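Local coordinates for CYTH domain-containing protein (Pyrococcus furiosus, PDB 1YEM) that is of unknown function but probably binds triphosphate-type or other phosphorylated ligands within its barrel, as relatives in the CYTH family do, at residues I13-K18 and K147-A152; Y36-D41 and V57-K62. One frame throughout, in Å; residues are numbered along the deposited sequence.

Both contacts involve the antiparallel sheet that closes into the CYTH barrel, and they lie on opposite sides of the chain's centre, with their own centres about 24 Å apart. The nearest atoms of the two are about 10 Å from each other and do not touch. Along the chain, contact 2 is nested inside the long loop that contact 1 closes. Contact 1 packs helix 141-154 on strand 10-17, whose Lys14 ends the family's ExExK signature. Contact 2 fastens the turn between two neighbouring strands to strand 32-44, near the charged cluster of Asp41 and Arg55. Both charged groups probably belong to the tunnel in which relatives bind phosphates.

Contact 1 of 2, residues I13-K18 and K147-A152; sequences IKFKIK and KIWEVA
Ile13 leads the packing of strand 13-17 against helix 147-152, two segments that run 20° apart with axes 10.3 Å from each other. From its CB, 3.9 Å from Ile148 CG2, the side chain continues with CG1 anti to the carbonyl carbon and 3.7 Å from the same methyl. An extended chi2 (-178°) then brings CD1 against the indole, 3.3 Å from Trp149 NE1, while still touching Ile148 CG2; the Ile13 and Trp149 side chains cross at nearly a right angle. Two residues on, Phe15 turns its edge to the Trp149 six-membered ring in an offset edge-to-face stack, centroids 5.3 Å apart and planes at 87°. Phe15 CZ also reaches Ala152 CB at 3.7 Å, one helical turn beyond Ile148. An alanine in place of Trp149 would probably leave the tips of Ile13 and Phe15 without their shared partner and loosen the helix on the strand. Lys14 takes the other side of the strand, where its NZ forms a salt bridge with Asp133, consistent with its place in the CYTH signature. With no hydrogen bond between the segments, the join depends on apolar fit and the orientation of two rings.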
ATOM      1  N   ILE B  13       4.640  12.646 -22.999  1.00 33.63           N
ATOM      2  CA  ILE B  13       3.642  13.103 -23.955  1.00 32.28           C
ATOM      3  C   ILE B  13       2.939  11.892 -24.581  1.00 31.05           C
ATOM      4  O   ILE B  13       3.581  10.911 -24.959  1.00 30.79           O
ATOM      5  CB  ILE B  13       4.263  14.023 -25.055  1.00 33.26           C
ATOM      6  CG1 ILE B  13       5.169  15.099 -24.414  1.00 33.56           C
ATOM      7  CG2 ILE B  13       3.161  14.675 -25.910  1.00 32.54           C
ATOM      8  CD1 ILE B  13       5.802  16.121 -25.421  1.00 32.87           C
ATOM      9  N   LYS B  14       1.618  11.974 -24.684  1.00 30.86           N
ATOM     10  CA  LYS B  14       0.789  10.851 -25.125  1.00 34.65           C
ATOM     11  C   LYS B  14       0.244  11.119 -26.540  1.00 32.75           C
ATOM     12  O   LYS B  14      -0.289  12.184 -26.813  1.00 30.39           O
ATOM     13  CB  LYS B  14      -0.384  10.683 -24.159  1.00 36.22           C
ATOM     14  CG  LYS B  14      -1.357   9.562 -24.470  1.00 37.77           C
ATOM     15  CD  LYS B  14      -2.722   9.801 -23.740  1.00 41.63           C
ATOM     16  CE  LYS B  14      -2.599   9.833 -22.208  1.00 43.77           C
ATOM     17  NZ  LYS B  14      -1.741   8.713 -21.777  1.00 47.89           N
ATOM     18  N   PHE B  15       0.348  10.120 -27.409  1.00 31.75           N
ATOM     19  CA  PHE B  15      -0.072  10.252 -28.778  1.00 33.43           C
ATOM     20  C   PHE B  15      -1.095   9.200 -29.119  1.00 32.88           C
ATOM     21  O   PHE B  15      -0.894   8.049 -28.825  1.00 31.83           O
ATOM     22  CB  PHE B  15       1.140  10.126 -29.717  1.00 33.47           C
ATOM     23  CG  PHE B  15       2.123  11.232 -29.580  1.00 31.26           C
ATOM     24  CD1 PHE B  15       3.092  11.191 -28.596  1.00 33.99           C
ATOM     25  CD2 PHE B  15       2.077  12.326 -30.436  1.00 35.11           C
ATOM     26  CE1 PHE B  15       4.011  12.220 -28.460  1.00 34.43           C
ATOM     27  CE2 PHE B  15       2.985  13.370 -30.317  1.00 33.59           C
ATOM     28  CZ  PHE B  15       3.963  13.315 -29.335  1.00 34.26           C
ATOM     29  N   LYS B  16      -2.194   9.631 -29.741  1.00 36.46           N
ATOM     30  CA  LYS B  16      -3.166   8.733 -30.361  1.00 39.54           C
ATOM     31  C   LYS B  16      -2.508   7.972 -31.492  1.00 39.46           C
ATOM     32  O   LYS B  16      -1.826   8.573 -32.329  1.00 40.40           O
ATOM     33  CB  LYS B  16      -4.326   9.524 -30.961  1.00 42.35           C
ATOM     34  CG  LYS B  16      -5.118  10.333 -29.982  1.00 44.85           C
ATOM     35  CD  LYS B  16      -6.190  11.153 -30.684  1.00 47.73           C
ATOM     36  CE  LYS B  16      -6.580  12.383 -29.852  1.00 50.64           C
ATOM     37  NZ  LYS B  16      -7.514  13.309 -30.572  1.00 52.14           N
ATOM     38  N   ILE B  17      -2.698   6.659 -31.514  1.00 39.32           N
ATOM     39  CA  ILE B  17      -2.180   5.811 -32.596  1.00 40.67           C
ATOM     40  C   ILE B  17      -3.207   4.759 -33.011  1.00 42.46           C
ATOM     41  O   ILE B  17      -4.216   4.571 -32.340  1.00 41.20           O
ATOM     42  CB  ILE B  17      -0.887   5.072 -32.173  1.00 40.42           C
ATOM     43  CG1 ILE B  17      -1.148   4.141 -30.975  1.00 40.73           C
ATOM     44  CG2 ILE B  17       0.212   6.063 -31.859  1.00 40.52           C
ATOM     45  CD1 ILE B  17      -0.145   3.036 -30.830  1.00 39.30           C
ATOM     46  N   LYS B  18      -2.957   4.098 -34.134  1.00 45.61           N
ATOM     47  CA  LYS B  18      -3.619   2.827 -34.437  1.00 48.04           C
ATOM     48  C   LYS B  18      -2.534   1.831 -34.205  1.00 47.50           C
ATOM     49  O   LYS B  18      -1.489   1.912 -34.846  1.00 50.09           O
ATOM     50  CB  LYS B  18      -4.116   2.769 -35.882  1.00 49.78           C
ATOM     51  N   LYS B 147      13.745  15.896 -26.516  1.00 37.17           N
ATOM     52  CA  LYS B 147      14.022  14.487 -26.804  1.00 36.98           C
ATOM     53  C   LYS B 147      12.758  13.719 -27.220  1.00 35.78           C
ATOM     54  O   LYS B 147      12.765  12.980 -28.216  1.00 33.92           O
ATOM     55  CB  LYS B 147      14.647  13.800 -25.594  1.00 40.16           C
ATOM     56  CG  LYS B 147      16.022  14.313 -25.221  1.00 42.67           C
ATOM     57  CD  LYS B 147      16.626  13.496 -24.079  1.00 44.90           C
ATOM     58  CE  LYS B 147      18.008  14.058 -23.651  1.00 45.79           C
ATOM     59  N   ILE B 148      11.678  13.901 -26.454  1.00 33.21           N
ATOM     60  CA  ILE B 148      10.409  13.248 -26.736  1.00 30.82           C
ATOM     61  C   ILE B 148       9.882  13.651 -28.110  1.00 29.01           C
ATOM     62  O   ILE B 148       9.390  12.825 -28.856  1.00 32.54           O
ATOM     63  CB  ILE B 148       9.347  13.571 -25.622  1.00 31.77           C
ATOM     64  CG1 ILE B 148       9.699  12.839 -24.325  1.00 31.28           C
ATOM     65  CG2 ILE B 148       7.918  13.193 -26.073  1.00 32.21           C
ATOM     66  CD1 ILE B 148       9.080  13.475 -23.093  1.00 33.40           C
ATOM     67  N   TRP B 149       9.973  14.920 -28.437  1.00 29.68           N
ATOM     68  CA  TRP B 149       9.467  15.389 -29.718  1.00 31.33           C
ATOM     69  C   TRP B 149      10.320  14.888 -30.883  1.00 31.49           C
ATOM     70  O   TRP B 149       9.781  14.581 -31.945  1.00 31.59           O
ATOM     71  CB  TRP B 149       9.322  16.923 -29.729  1.00 33.14           C
ATOM     72  CG  TRP B 149       7.975  17.346 -29.227  1.00 33.93           C
ATOM     73  CD1 TRP B 149       7.689  18.031 -28.065  1.00 35.07           C
ATOM     74  CD2 TRP B 149       6.721  17.069 -29.847  1.00 34.05           C
ATOM     75  NE1 TRP B 149       6.324  18.203 -27.945  1.00 34.86           N
ATOM     76  CE2 TRP B 149       5.711  17.617 -29.025  1.00 34.24           C
ATOM     77  CE3 TRP B 149       6.345  16.404 -31.027  1.00 36.23           C
ATOM     78  CZ2 TRP B 149       4.372  17.535 -29.351  1.00 33.52           C
ATOM     79  CZ3 TRP B 149       5.004  16.321 -31.346  1.00 34.33           C
ATOM     80  CH2 TRP B 149       4.038  16.873 -30.513  1.00 34.56           C
ATOM     81  N   GLU B 150      11.632  14.779 -30.669  1.00 30.54           N
ATOM     82  CA  GLU B 150      12.528  14.183 -31.664  1.00 33.58           C
ATOM     83  C   GLU B 150      12.137  12.736 -31.942  1.00 34.29           C
ATOM     84  O   GLU B 150      12.053  12.327 -33.095  1.00 36.40           O
ATOM     85  CB  GLU B 150      14.004  14.240 -31.213  1.00 34.37           C
ATOM     86  CG  GLU B 150      14.981  13.868 -32.365  1.00 34.23           C
ATOM     87  CD  GLU B 150      16.422  13.836 -31.957  1.00 33.15           C
ATOM     88  OE1 GLU B 150      16.728  13.906 -30.750  1.00 31.25           O
ATOM     89  OE2 GLU B 150      17.263  13.729 -32.865  1.00 36.40           O
ATOM     90  N   VAL B 151      11.887  11.966 -30.884  1.00 35.48           N
ATOM     91  CA  VAL B 151      11.442  10.574 -31.042  1.00 34.49           C
ATOM     92  C   VAL B 151      10.095  10.515 -31.778  1.00 32.80           C
ATOM     93  O   VAL B 151       9.921   9.744 -32.721  1.00 29.91           O
ATOM     94  CB  VAL B 151      11.355   9.836 -29.687  1.00 33.98           C
ATOM     95  CG1 VAL B 151      10.686   8.456 -29.850  1.00 34.24           C
ATOM     96  CG2 VAL B 151      12.736   9.681 -29.100  1.00 33.53           C
ATOM     97  N   ALA B 152       9.161  11.354 -31.361  1.00 31.91           N
ATOM     98  CA  ALA B 152       7.841  11.356 -31.962  1.00 32.63           C
ATOM     99  C   ALA B 152       7.900  11.674 -33.444  1.00 33.68           C
ATOM    100  O   ALA B 152       7.234  11.028 -34.241  1.00 33.40           O
ATOM    101  CB  ALA B 152       6.950  12.352 -31.244  1.00 33.86           C
TER

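Contact 2 of 2, residues Y36-D41 and V57-K62; sequences YEEQED and VHNLKK
The carboxamide of Asn59 makes the tightest join between strand 36-41 and the turn 57-62, spanning two backbone polar groups. Its OD1 accepts an almost straight bond (178°) from Glu38 N at 2.8 Å, while its ND2 donates to Tyr36 O at 2.9 Å. Both bonds meet their carbonyls from above the plane. Chi1 of 61° sets CG in the crowded position between backbone N and carbonyl carbon, and the carboxamide thus pairs with the backbone either side of Glu37. Close by, Val57 CG1 packs 3.7 Å from Glu37 CB, and Gln39 NE2 holds the Glu37 carboxylate through a 2.7 Å bond to OE2. Gln39 and Val57 form a non-hydrogen-bonded antiparallel pair in the CYTH barrel. Beyond it, strand 50-57 turns into strand 62-70, with Lys61 and Lys62 together facing Val57 as a G1 beta bulge. On its other edge, strand 32-44 is bonded to strand 102-115, and Asp41 forms a salt bridge with Arg55. Packing is looser on the outer side, where His58 is exposed. There the His58 N bond to Glu38 O is weak, bent to 134°. Glu38 and His58 run side by side, OE2 near the ring edge but 3.6 Å from ND1, too far for a bond, and Tyr36 OH engages the other oxygen, OE1, on its anti lone pair. Leu60, also exposed, barely touches the strand, its CD1 staying 4.1 Å from Tyr36 O.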
ATOM      1  N   TYR B  36       5.787  -6.425 -20.686  1.00 35.26           N
ATOM      2  CA  TYR B  36       4.384  -6.455 -21.074  1.00 33.29           C
ATOM      3  C   TYR B  36       3.534  -6.571 -19.816  1.00 31.16           C
ATOM      4  O   TYR B  36       3.807  -7.411 -18.948  1.00 30.56           O
ATOM      5  CB  TYR B  36       4.128  -7.660 -22.001  1.00 32.77           C
ATOM      6  CG  TYR B  36       2.675  -7.931 -22.255  1.00 32.46           C
ATOM      7  CD1 TYR B  36       1.931  -7.088 -23.062  1.00 30.99           C
ATOM      8  CD2 TYR B  36       2.034  -9.028 -21.667  1.00 32.81           C
ATOM      9  CE1 TYR B  36       0.584  -7.320 -23.291  1.00 32.85           C
ATOM     10  CE2 TYR B  36       0.684  -9.281 -21.891  1.00 33.21           C
ATOM     11  CZ  TYR B  36      -0.038  -8.422 -22.707  1.00 33.02           C
ATOM     12  OH  TYR B  36      -1.372  -8.658 -22.954  1.00 34.43           O
ATOM     13  N   GLU B  37       2.499  -5.752 -19.725  1.00 29.78           N
ATOM     14  CA  GLU B  37       1.642  -5.731 -18.550  1.00 33.09           C
ATOM     15  C   GLU B  37       0.200  -5.640 -18.929  1.00 33.68           C
ATOM     16  O   GLU B  37      -0.181  -4.754 -19.683  1.00 32.16           O
ATOM     17  CB  GLU B  37       1.970  -4.527 -17.675  1.00 35.44           C
ATOM     18  CG  GLU B  37       3.341  -4.596 -17.018  1.00 38.69           C
ATOM     19  CD  GLU B  37       3.543  -3.550 -15.907  1.00 39.77           C
ATOM     20  OE1 GLU B  37       4.641  -3.542 -15.318  1.00 44.89           O
ATOM     21  OE2 GLU B  37       2.619  -2.749 -15.625  1.00 41.89           O
ATOM     22  N   GLU B  38      -0.609  -6.555 -18.389  1.00 37.05           N
ATOM     23  CA  GLU B  38      -2.061  -6.420 -18.427  1.00 41.23           C
ATOM     24  C   GLU B  38      -2.476  -5.753 -17.127  1.00 39.35           C
ATOM     25  O   GLU B  38      -2.447  -6.374 -16.078  1.00 37.09           O
ATOM     26  CB  GLU B  38      -2.737  -7.783 -18.584  1.00 43.75           C
ATOM     27  CG  GLU B  38      -2.346  -8.511 -19.855  1.00 47.34           C
ATOM     28  CD  GLU B  38      -2.698  -9.990 -19.825  1.00 50.81           C
ATOM     29  OE1 GLU B  38      -2.235 -10.731 -20.729  1.00 54.73           O
ATOM     30  OE2 GLU B  38      -3.427 -10.414 -18.903  1.00 52.43           O
ATOM     31  N   GLN B  39      -2.864  -4.487 -17.214  1.00 38.86           N
ATOM     32  CA  GLN B  39      -3.068  -3.666 -16.036  1.00 37.66           C
ATOM     33  C   GLN B  39      -4.517  -3.393 -15.782  1.00 36.92           C
ATOM     34  O   GLN B  39      -5.281  -3.182 -16.706  1.00 34.57           O
ATOM     35  CB  GLN B  39      -2.353  -2.320 -16.186  1.00 35.68           C
ATOM     36  CG  GLN B  39      -0.867  -2.421 -16.488  1.00 34.55           C
ATOM     37  CD  GLN B  39      -0.274  -1.088 -16.912  1.00 34.03           C
ATOM     38  OE1 GLN B  39      -0.972  -0.231 -17.421  1.00 35.06           O
ATOM     39  NE2 GLN B  39       1.006  -0.916 -16.693  1.00 30.71           N
ATOM     40  N   GLU B  40      -4.877  -3.389 -14.503  1.00 39.23           N
ATOM     41  CA  GLU B  40      -6.160  -2.895 -14.052  1.00 41.02           C
ATOM     42  C   GLU B  40      -5.881  -1.792 -13.046  1.00 38.64           C
ATOM     43  O   GLU B  40      -5.202  -2.016 -12.041  1.00 38.73           O
ATOM     44  CB  GLU B  40      -6.983  -3.999 -13.407  1.00 43.30           C
ATOM     45  CG  GLU B  40      -8.379  -3.520 -13.016  1.00 49.59           C
ATOM     46  CD  GLU B  40      -9.160  -4.531 -12.192  1.00 53.48           C
ATOM     47  OE1 GLU B  40     -10.203  -4.135 -11.629  1.00 58.40           O
ATOM     48  OE2 GLU B  40      -8.746  -5.705 -12.101  1.00 55.09           O
ATOM     49  N   ASP B  41      -6.389  -0.604 -13.326  1.00 37.82           N
ATOM     50  CA  ASP B  41      -6.104   0.561 -12.518  1.00 37.08           C
ATOM     51  C   ASP B  41      -7.382   1.045 -11.915  1.00 38.34           C
ATOM     52  O   ASP B  41      -8.330   1.296 -12.641  1.00 39.33           O
ATOM     53  CB  ASP B  41      -5.510   1.672 -13.374  1.00 35.84           C
ATOM     54  CG  ASP B  41      -4.133   1.347 -13.873  1.00 35.58           C
ATOM     55  OD1 ASP B  41      -3.614   2.148 -14.656  1.00 35.98           O
ATOM     56  OD2 ASP B  41      -3.562   0.301 -13.488  1.00 35.71           O
ATOM     57  N   VAL B  57      -1.417  -6.070 -11.945  1.00 36.79           N
ATOM     58  CA  VAL B  57      -0.831  -6.555 -13.195  1.00 37.11           C
ATOM     59  C   VAL B  57      -1.027  -8.079 -13.258  1.00 40.08           C
ATOM     60  O   VAL B  57      -0.179  -8.857 -12.784  1.00 38.00           O
ATOM     61  CB  VAL B  57       0.683  -6.196 -13.320  1.00 36.72           C
ATOM     62  CG1 VAL B  57       1.213  -6.614 -14.688  1.00 36.61           C
ATOM     63  CG2 VAL B  57       0.920  -4.702 -13.108  1.00 35.54           C
ATOM     64  N   HIS B  58      -2.152  -8.482 -13.853  1.00 44.87           N
ATOM     65  CA  HIS B  58      -2.601  -9.888 -13.892  1.00 47.76           C
ATOM     66  C   HIS B  58      -1.531 -10.865 -14.336  1.00 45.75           C
ATOM     67  O   HIS B  58      -1.244 -11.833 -13.640  1.00 47.20           O
ATOM     68  CB  HIS B  58      -3.825 -10.026 -14.815  1.00 52.62           C
ATOM     69  CG  HIS B  58      -4.414 -11.404 -14.834  1.00 57.28           C
ATOM     70  ND1 HIS B  58      -4.392 -12.209 -15.957  1.00 59.39           N
ATOM     71  CD2 HIS B  58      -5.023 -12.129 -13.862  1.00 58.83           C
ATOM     72  CE1 HIS B  58      -4.966 -13.367 -15.675  1.00 59.76           C
ATOM     73  NE2 HIS B  58      -5.355 -13.343 -14.411  1.00 59.95           N
ATOM     74  N   ASN B  59      -0.936 -10.611 -15.495  1.00 42.35           N
ATOM     75  CA  ASN B  59       0.053 -11.529 -16.043  1.00 41.30           C
ATOM     76  C   ASN B  59       1.303 -11.716 -15.187  1.00 42.19           C
ATOM     77  O   ASN B  59       1.950 -12.734 -15.281  1.00 45.34           O
ATOM     78  CB  ASN B  59       0.462 -11.120 -17.481  1.00 39.94           C
ATOM     79  CG  ASN B  59       1.100  -9.747 -17.540  1.00 35.04           C
ATOM     80  OD1 ASN B  59       0.514  -8.762 -17.094  1.00 32.94           O
ATOM     81  ND2 ASN B  59       2.295  -9.682 -18.071  1.00 30.39           N
ATOM     82  N   LEU B  60       1.660 -10.729 -14.376  1.00 46.11           N
ATOM     83  CA  LEU B  60       2.882 -10.821 -13.556  1.00 46.98           C
ATOM     84  C   LEU B  60       2.601 -11.105 -12.084  1.00 48.54           C
ATOM     85  O   LEU B  60       3.534 -11.351 -11.327  1.00 48.97           O
ATOM     86  CB  LEU B  60       3.705  -9.544 -13.676  1.00 47.60           C
ATOM     87  CG  LEU B  60       4.292  -9.279 -15.060  1.00 48.93           C
ATOM     88  CD1 LEU B  60       5.059  -7.955 -15.086  1.00 48.56           C
ATOM     89  CD2 LEU B  60       5.191 -10.434 -15.508  1.00 48.61           C
ATOM     90  N   LYS B  61       1.325 -11.093 -11.692  1.00 49.62           N
ATOM     91  CA  LYS B  61       0.933 -11.210 -10.286  1.00 51.80           C
ATOM     92  C   LYS B  61       1.635 -10.143  -9.425  1.00 50.22           C
ATOM     93  O   LYS B  61       2.105 -10.434  -8.325  1.00 49.84           O
ATOM     94  CB  LYS B  61       1.200 -12.639  -9.734  1.00 53.76           C
ATOM     95  CG  LYS B  61       0.248 -13.734 -10.292  1.00 54.29           C
ATOM     96  N   LYS B  62       1.708  -8.912  -9.943  1.00 47.03           N
ATOM     97  CA  LYS B  62       2.274  -7.788  -9.197  1.00 44.08           C
ATOM     98  C   LYS B  62       1.208  -6.719  -9.025  1.00 40.58           C
ATOM     99  O   LYS B  62       0.284  -6.598  -9.859  1.00 34.64           O
ATOM    100  CB  LYS B  62       3.512  -7.198  -9.896  1.00 46.50           C
ATOM    101  CG  LYS B  62       4.771  -8.136  -9.998  1.00 47.75           C
ATOM    102  CD  LYS B  62       4.983  -9.028  -8.773  1.00 48.54           C
ATOM    103  CE  LYS B  62       6.416  -9.579  -8.709  1.00 49.20           C
TER